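Local coordinates for DnaJ homolog subfamily C member 27-A (Xenopus laevis, PDB 6JMG), which binds GTP as a small GTPase of the Rab family joined to a DnaJ domain, and is possibly involved in regulating the MEK/ERK pathway, at residues V95-H100 against A133-S138; F129-N134 against F158-T163. All coordinates share one frame; numbering follows the deposited sequence.

Contact 1. Residues V95-H100 against A133-S138; sequences VYDVGH and ANKIDS. With GTP (guanosine-5'-triphosphate), chain C.
Tyr96 and Asp97 pair in parallel with Ala133 and Asn134 where strands 91-97 and 128-134 run out at the nucleotide edge of a Ras-like P-loop GTPase domain, and Asp97 reaches on to the lysine of the guanine-recognising NKxD motif, here Asn134, Lys135 and Asp137. Two backbone bonds set the register: Asn134 N gives its hydrogen to Tyr96 O at 2.8 Å, and Val98 N returns one to Asn134 O at 3.2 Å. On one face of the sheet the Tyr96 ring lies over Ala133, whose CA sits 3.9 Å from the ring centroid; Val98, in the turn beyond the strand, presses CG1 on the same alanine's CB.

On the Asp97 face, Lys135, just past the strand end, runs extended beyond CG, crossing the Asp97 side chain at about a right angle. Its CG and CE lie against the guanine, CG 3.4 Å from C6 of GTP, and its CD passes Asp97 OD1. The ammonium group is held by Glu26 O of the P-loop, with a long salt bridge to Asp97 OD1 and a weak bond to O4' of the ribose. With CG anti to the backbone N (chi1 178°), the Asp97 carboxylate also serves its own turn: Gly99 N hydrogen-bonds OD2 in an Asx turn and His100 ND1 hydrogen-bonds OD1, both from above the carboxylate plane. An alanine at Asp97 would probably leave the Lys135 ammonium without its carboxylate mate and set the His100 ring free to turn. A type I turn from Lys135 to Ser138 carries Asp137 to the base, with Ser164 as a second partner of its OD1. The carboxylate accepts a bidentate pair of hydrogen bonds, GTP N1 to OD1 at 2.8 Å and GTP N2 to OD2 at 3.1 Å.

Contact 2. Residues F129-N134 against F158-T163; sequences FAVCAN and FLYFET. With GTP (guanosine-5'-triphosphate), chain C.
Phe129 and Phe158 pack tightly at the start of this parallel strand pair, their rings in an offset stack with centroids 4.3 Å apart and planes inclined by 25°. The two side chains lie side by side and point the same way, each with CG anti to its own carbonyl carbon. Phe129 CB also rests over the face of the Phe158 ring, and Val131 CG2 reaches Phe158 CD2 at 3.8 Å. Helix 107-117 covers this aromatic pair through Leu111.

The strands belong to a beta-alpha-beta unit in which helix 146-154 links 128-134 to 159-163, an edge strand of the sheet. Backbone bonds alternate along them, from Leu159 N to Phe129 O (2.9 Å) through to Thr163 N and Ala133 O (3.0 Å). Tyr160, reaching Ala133 CB with its hydroxyl, gives a hydrogen bond to Glu162 OE1 at 3.1 Å.

Looser packing marks the partly exposed residues of 159-163. The Leu159 side chain meets the neighbouring strand through CB and CG against Phe129 O, Phe161 turns its ring to helix 171-187, and Glu162 sends its carboxylate to Arg142 in a salt bridge. At the nucleotide end, Thr163 crosses Asn134 at about a right angle and its OG1 donates to Asn134 OD1 at 2.8 Å, tilted 29° from the amide carbonyl plane.

Contacts 1 and 2 share strand 128-134, which lies between 91-97 and 159-163 in the sheet, and their centres are 10 Å apart. Ala133 and Asn134 belong to both. Contact 1 takes the Asn134 backbone, while contact 2 takes its OD1; ND2 is left to hydrogen-bond Val27 O of the P-loop and lies 3.4 Å from GTP N7. The contacts also touch directly: Tyr96 OH comes to 3.5 Å from Tyr160 CE1, and Ile136 CG1 to 3.3 Å from Thr163 O. Both contacts reach GTP through Asn134, with contact 1 adding Lys135 and Asp137; in contact 2 Thr163 is a second-shell partner that probably fixes the amide.

Contact 1. Residues V95-H100 against A133-S138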
loop_
_atom_site.group_PDB
_atom_site.type_symbol
_atom_site.label_atom_id
_atom_site.label_comp_id
_atom_site.label_asym_id
_atom_site.label_seq_id
_atom_site.Cartn_x
_atom_site.Cartn_y
_atom_site.Cartn_z
ATOM N N VAL A 95 -4.154 -12.105 0.625
ATOM C CA VAL A 95 -4.329 -13.378 1.312
ATOM C C VAL A 95 -3.272 -14.361 0.840
ATOM O O VAL A 95 -2.930 -14.393 -0.346
ATOM C CB VAL A 95 -5.742 -13.973 1.094
ATOM C CG1 VAL A 95 -5.982 -15.144 2.069
ATOM C CG2 VAL A 95 -6.848 -12.903 1.241
ATOM N N TYR A 96 -2.762 -15.161 1.783
ATOM C CA TYR A 96 -1.987 -16.356 1.473
ATOM C C TYR A 96 -2.381 -17.487 2.414
ATOM O O TYR A 96 -3.162 -17.310 3.359
ATOM C CB TYR A 96 -0.483 -16.123 1.569
ATOM C CG TYR A 96 0.027 -15.771 2.932
ATOM C CD1 TYR A 96 -0.124 -14.484 3.450
ATOM C CD2 TYR A 96 0.718 -16.707 3.692
ATOM C CE1 TYR A 96 0.382 -14.151 4.712
ATOM C CE2 TYR A 96 1.228 -16.391 4.940
ATOM C CZ TYR A 96 1.061 -15.119 5.452
ATOM O OH TYR A 96 1.571 -14.822 6.705
ATOM N N ASP A 97 -1.827 -18.663 2.125
ATOM C CA ASP A 97 -2.097 -19.901 2.845
ATOM C C ASP A 97 -0.840 -20.275 3.626
ATOM O O ASP A 97 0.205 -20.556 3.029
ATOM C CB ASP A 97 -2.511 -20.987 1.844
ATOM C CG ASP A 97 -2.776 -22.353 2.479
ATOM O OD1 ASP A 97 -3.287 -23.228 1.741
ATOM O OD2 ASP A 97 -2.469 -22.578 3.673
ATOM N N VAL A 98 -0.947 -20.305 4.956
ATOM C CA VAL A 98 0.208 -20.624 5.789
ATOM C C VAL A 98 0.734 -22.022 5.510
ATOM O O VAL A 98 1.860 -22.350 5.903
ATOM C CB VAL A 98 -0.130 -20.477 7.286
ATOM C CG1 VAL A 98 -0.513 -19.039 7.605
ATOM C CG2 VAL A 98 -1.246 -21.467 7.694
ATOM N N GLY A 99 -0.056 -22.858 4.844
ATOM C CA GLY A 99 0.328 -24.213 4.526
ATOM C C GLY A 99 1.112 -24.399 3.250
ATOM O O GLY A 99 1.531 -25.525 2.968
ATOM N N HIS A 100 1.320 -23.338 2.468
ATOM C CA HIS A 100 1.930 -23.435 1.140
ATOM C C HIS A 100 2.787 -22.186 0.943
ATOM O O HIS A 100 2.268 -21.106 0.640
ATOM C CB HIS A 100 0.843 -23.571 0.071
ATOM C CG HIS A 100 0.153 -24.908 0.056
ATOM N ND1 HIS A 100 -1.134 -25.090 0.517
ATOM C CD2 HIS A 100 0.557 -26.117 -0.405
ATOM C CE1 HIS A 100 -1.485 -26.355 0.359
ATOM N NE2 HIS A 100 -0.477 -26.998 -0.200
ATOM N N ALA A 133 -3.133 -14.216 6.684
ATOM C CA ALA A 133 -2.443 -15.497 6.731
ATOM C C ALA A 133 -3.530 -16.513 7.030
ATOM O O ALA A 133 -3.917 -16.701 8.187
ATOM C CB ALA A 133 -1.347 -15.483 7.794
ATOM N N ASN A 134 -4.038 -17.153 5.986
ATOM C CA ASN A 134 -5.290 -17.878 6.066
ATOM C C ASN A 134 -5.066 -19.371 6.244
ATOM O O ASN A 134 -3.977 -19.891 5.988
ATOM C CB ASN A 134 -6.130 -17.634 4.817
ATOM C CG ASN A 134 -7.578 -17.981 5.030
ATOM O OD1 ASN A 134 -8.141 -17.725 6.105
ATOM N ND2 ASN A 134 -8.198 -18.580 4.014
ATOM N N LYS A 135 -6.135 -20.048 6.690
ATOM C CA LYS A 135 -6.193 -21.504 6.863
ATOM C C LYS A 135 -5.355 -21.984 8.051
ATOM O O LYS A 135 -4.823 -23.096 8.028
ATOM C CB LYS A 135 -5.766 -22.260 5.598
ATOM C CG LYS A 135 -6.448 -21.822 4.326
ATOM C CD LYS A 135 -6.295 -22.868 3.256
ATOM C CE LYS A 135 -7.055 -22.489 2.017
ATOM N NZ LYS A 135 -6.600 -23.258 0.843
ATOM N N ILE A 136 -5.275 -21.168 9.108
ATOM C CA ILE A 136 -4.584 -21.554 10.325
ATOM C C ILE A 136 -5.231 -22.771 10.989
ATOM O O ILE A 136 -4.617 -23.411 11.846
ATOM C CB ILE A 136 -4.525 -20.363 11.303
ATOM C CG1 ILE A 136 -5.918 -19.817 11.599
ATOM C CG2 ILE A 136 -3.656 -19.261 10.747
ATOM C CD1 ILE A 136 -5.877 -18.614 12.550
ATOM N N ASP A 137 -6.473 -23.086 10.630
ATOM C CA ASP A 137 -7.185 -24.237 11.178
ATOM C C ASP A 137 -6.673 -25.571 10.645
ATOM O O ASP A 137 -6.988 -26.616 11.223
ATOM C CB ASP A 137 -8.669 -24.132 10.848
ATOM C CG ASP A 137 -8.931 -24.220 9.346
ATOM O OD1 ASP A 137 -8.796 -23.179 8.652
ATOM O OD2 ASP A 137 -9.257 -25.329 8.861
ATOM N N SER A 138 -5.934 -25.580 9.546
ATOM C CA SER A 138 -5.630 -26.850 8.913
ATOM C C SER A 138 -4.583 -27.620 9.712
ATOM O O SER A 138 -3.654 -27.034 10.279
ATOM C CB SER A 138 -5.166 -26.641 7.480
ATOM O OG SER A 138 -4.276 -27.686 7.117
HETATM P PG GTP C . -9.496 -18.328 -6.556
HETATM O O1G GTP C . -10.792 -17.553 -6.656
HETATM O O2G GTP C . -8.292 -17.432 -6.703
HETATM O O3G GTP C . -9.464 -19.390 -7.640
HETATM O O3B GTP C . -9.291 -19.014 -5.104
HETATM P PB GTP C . -9.734 -18.317 -3.722
HETATM O O1B GTP C . -8.614 -17.494 -3.143
HETATM O O2B GTP C . -10.973 -17.458 -3.817
HETATM O O3A GTP C . -9.935 -19.582 -2.747
HETATM P PA GTP C . -11.373 -20.021 -2.186
HETATM O O1A GTP C . -11.993 -18.974 -1.294
HETATM O O2A GTP C . -12.316 -20.372 -3.298
HETATM O "O5'" GTP C . -10.931 -21.331 -1.391
HETATM C "C5'" GTP C . -10.198 -22.333 -2.054
HETATM C "C4'" GTP C . -10.444 -23.644 -1.315
HETATM O "O4'" GTP C . -9.875 -23.531 -0.039
HETATM C "C3'" GTP C . -11.899 -23.965 -1.081
HETATM O "O3'" GTP C . -11.955 -25.355 -1.169
HETATM C "C2'" GTP C . -12.190 -23.597 0.354
HETATM O "O2'" GTP C . -13.083 -24.463 1.017
HETATM C "C1'" GTP C . -10.841 -23.779 0.977
HETATM N N9 GTP C . -10.626 -22.842 2.080
HETATM C C8 GTP C . -10.741 -21.475 2.040
HETATM N N7 GTP C . -10.408 -20.987 3.266
HETATM C C5 GTP C . -10.086 -22.024 4.072
HETATM C C6 GTP C . -9.678 -22.087 5.395
HETATM O O6 GTP C . -9.565 -21.067 6.071
HETATM N N1 GTP C . -9.381 -23.311 5.956
HETATM C C2 GTP C . -9.499 -24.465 5.220
HETATM N N2 GTP C . -9.222 -25.626 5.799
HETATM N N3 GTP C . -9.909 -24.403 3.899
HETATM C C4 GTP C . -10.203 -23.201 3.339
#

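Contact 2. Residues F129-N134 against F158-T163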
loop_
_atom_site.group_PDB
_atom_site.type_symbol
_atom_site.label_atom_id
_atom_site.label_comp_id
_atom_site.label_asym_id
_atom_site.label_seq_id
_atom_site.Cartn_x
_atom_site.Cartn_y
_atom_site.Cartn_z
ATOM N N PHE A 129 -4.294 -2.052 3.502
ATOM C CA PHE A 129 -4.067 -3.456 3.205
ATOM C C PHE A 129 -4.315 -4.274 4.461
ATOM O O PHE A 129 -3.743 -3.983 5.519
ATOM C CB PHE A 129 -2.628 -3.714 2.747
ATOM C CG PHE A 129 -2.352 -3.355 1.320
ATOM C CD1 PHE A 129 -2.157 -2.037 0.949
ATOM C CD2 PHE A 129 -2.246 -4.347 0.350
ATOM C CE1 PHE A 129 -1.881 -1.707 -0.364
ATOM C CE2 PHE A 129 -1.976 -4.024 -0.964
ATOM C CZ PHE A 129 -1.793 -2.701 -1.325
ATOM N N ALA A 130 -5.113 -5.323 4.333
ATOM C CA ALA A 130 -5.192 -6.350 5.359
ATOM C C ALA A 130 -4.565 -7.603 4.768
ATOM O O ALA A 130 -5.078 -8.166 3.792
ATOM C CB ALA A 130 -6.631 -6.580 5.807
ATOM N N VAL A 131 -3.429 -7.995 5.324
ATOM C CA VAL A 131 -2.788 -9.257 4.972
ATOM C C VAL A 131 -3.428 -10.359 5.800
ATOM O O VAL A 131 -3.459 -10.292 7.035
ATOM C CB VAL A 131 -1.270 -9.205 5.192
ATOM C CG1 VAL A 131 -0.650 -10.517 4.783
ATOM C CG2 VAL A 131 -0.655 -8.067 4.398
ATOM N N CYS A 132 -3.946 -11.370 5.130
ATOM C CA CYS A 132 -4.569 -12.497 5.813
ATOM C C CYS A 132 -3.729 -13.747 5.596
ATOM O O CYS A 132 -3.602 -14.243 4.467
ATOM C CB CYS A 132 -6.010 -12.706 5.332
ATOM S SG CYS A 132 -7.047 -11.249 5.591
ATOM N N ALA A 133 -3.133 -14.216 6.684
ATOM C CA ALA A 133 -2.443 -15.497 6.731
ATOM C C ALA A 133 -3.530 -16.513 7.030
ATOM O O ALA A 133 -3.917 -16.701 8.187
ATOM C CB ALA A 133 -1.347 -15.483 7.794
ATOM N N ASN A 134 -4.038 -17.153 5.986
ATOM C CA ASN A 134 -5.290 -17.878 6.066
ATOM C C ASN A 134 -5.066 -19.371 6.244
ATOM O O ASN A 134 -3.977 -19.891 5.988
ATOM C CB ASN A 134 -6.130 -17.634 4.817
ATOM C CG ASN A 134 -7.578 -17.981 5.030
ATOM O OD1 ASN A 134 -8.141 -17.725 6.105
ATOM N ND2 ASN A 134 -8.198 -18.580 4.014
ATOM N N PHE A 158 1.066 -2.426 6.499
ATOM C CA PHE A 158 -0.131 -3.235 6.335
ATOM C C PHE A 158 -0.625 -3.758 7.689
ATOM O O PHE A 158 0.123 -3.855 8.661
ATOM C CB PHE A 158 0.155 -4.423 5.419
ATOM C CG PHE A 158 0.653 -4.047 4.045
ATOM C CD1 PHE A 158 0.472 -2.767 3.537
ATOM C CD2 PHE A 158 1.301 -5.000 3.249
ATOM C CE1 PHE A 158 0.914 -2.438 2.246
ATOM C CE2 PHE A 158 1.760 -4.684 1.961
ATOM C CZ PHE A 158 1.569 -3.404 1.462
ATOM N N LEU A 159 -1.904 -4.094 7.743
ATOM C CA LEU A 159 -2.432 -4.854 8.864
ATOM C C LEU A 159 -2.166 -6.331 8.623
ATOM O O LEU A 159 -2.105 -6.786 7.478
ATOM C CB LEU A 159 -3.929 -4.615 9.042
ATOM C CG LEU A 159 -4.342 -3.156 9.194
ATOM C CD1 LEU A 159 -5.831 -3.037 9.395
ATOM C CD2 LEU A 159 -3.599 -2.572 10.376
ATOM N N TYR A 160 -2.010 -7.084 9.711
ATOM C CA TYR A 160 -1.714 -8.508 9.623
ATOM C C TYR A 160 -2.677 -9.273 10.504
ATOM O O TYR A 160 -2.912 -8.893 11.654
ATOM C CB TYR A 160 -0.292 -8.824 10.053
ATOM C CG TYR A 160 0.002 -10.305 10.074
ATOM C CD1 TYR A 160 0.384 -10.976 8.915
ATOM C CD2 TYR A 160 -0.099 -11.037 11.246
ATOM C CE1 TYR A 160 0.669 -12.340 8.935
ATOM C CE2 TYR A 160 0.183 -12.410 11.275
ATOM C CZ TYR A 160 0.567 -13.051 10.121
ATOM O OH TYR A 160 0.834 -14.402 10.142
ATOM N N PHE A 161 -3.239 -10.348 9.965
ATOM C CA PHE A 161 -4.166 -11.148 10.749
ATOM C C PHE A 161 -4.024 -12.596 10.354
ATOM O O PHE A 161 -3.853 -12.925 9.174
ATOM C CB PHE A 161 -5.628 -10.753 10.556
ATOM C CG PHE A 161 -5.997 -9.473 11.209
ATOM C CD1 PHE A 161 -6.463 -9.469 12.515
ATOM C CD2 PHE A 161 -5.893 -8.266 10.509
ATOM C CE1 PHE A 161 -6.827 -8.284 13.128
ATOM C CE2 PHE A 161 -6.247 -7.081 11.109
ATOM C CZ PHE A 161 -6.715 -7.087 12.426
ATOM N N GLU A 162 -4.102 -13.444 11.368
ATOM C CA GLU A 162 -4.246 -14.868 11.186
ATOM C C GLU A 162 -5.735 -15.162 11.128
ATOM O O GLU A 162 -6.512 -14.649 11.946
ATOM C CB GLU A 162 -3.566 -15.599 12.338
ATOM C CG GLU A 162 -2.087 -15.268 12.401
ATOM C CD GLU A 162 -1.252 -16.456 12.729
ATOM O OE1 GLU A 162 -0.230 -16.648 12.031
ATOM O OE2 GLU A 162 -1.621 -17.182 13.686
ATOM N N THR A 163 -6.142 -15.913 10.112
ATOM C CA THR A 163 -7.558 -16.098 9.847
ATOM C C THR A 163 -7.814 -17.527 9.420
ATOM O O THR A 163 -6.924 -18.229 8.923
ATOM C CB THR A 163 -8.115 -15.175 8.740
ATOM O OG1 THR A 163 -7.381 -15.378 7.525
ATOM C CG2 THR A 163 -8.063 -13.726 9.148
HETATM P PG GTP C . -9.496 -18.328 -6.556
HETATM O O1G GTP C . -10.792 -17.553 -6.656
HETATM O O2G GTP C . -8.292 -17.432 -6.703
HETATM O O3G GTP C . -9.464 -19.390 -7.640
HETATM O O3B GTP C . -9.291 -19.014 -5.104
HETATM P PB GTP C . -9.734 -18.317 -3.722
HETATM O O1B GTP C . -8.614 -17.494 -3.143
HETATM O O2B GTP C . -10.973 -17.458 -3.817
HETATM O O3A GTP C . -9.935 -19.582 -2.747
HETATM P PA GTP C . -11.373 -20.021 -2.186
HETATM O O1A GTP C . -11.993 -18.974 -1.294
HETATM O O2A GTP C . -12.316 -20.372 -3.298
HETATM O "O5'" GTP C . -10.931 -21.331 -1.391
HETATM C "C5'" GTP C . -10.198 -22.333 -2.054
HETATM C "C4'" GTP C . -10.444 -23.644 -1.315
HETATM O "O4'" GTP C . -9.875 -23.531 -0.039
HETATM C "C3'" GTP C . -11.899 -23.965 -1.081
HETATM O "O3'" GTP C . -11.955 -25.355 -1.169
HETATM C "C2'" GTP C . -12.190 -23.597 0.354
HETATM O "O2'" GTP C . -13.083 -24.463 1.017
HETATM C "C1'" GTP C . -10.841 -23.779 0.977
HETATM N N9 GTP C . -10.626 -22.842 2.080
HETATM C C8 GTP C . -10.741 -21.475 2.040
HETATM N N7 GTP C . -10.408 -20.987 3.266
HETATM C C5 GTP C . -10.086 -22.024 4.072
HETATM C C6 GTP C . -9.678 -22.087 5.395
HETATM O O6 GTP C . -9.565 -21.067 6.071
HETATM N N1 GTP C . -9.381 -23.311 5.956
HETATM C C2 GTP C . -9.499 -24.465 5.220
HETATM N N2 GTP C . -9.222 -25.626 5.799
HETATM N N3 GTP C . -9.909 -24.403 3.899
HETATM C C4 GTP C . -10.203 -23.201 3.339
#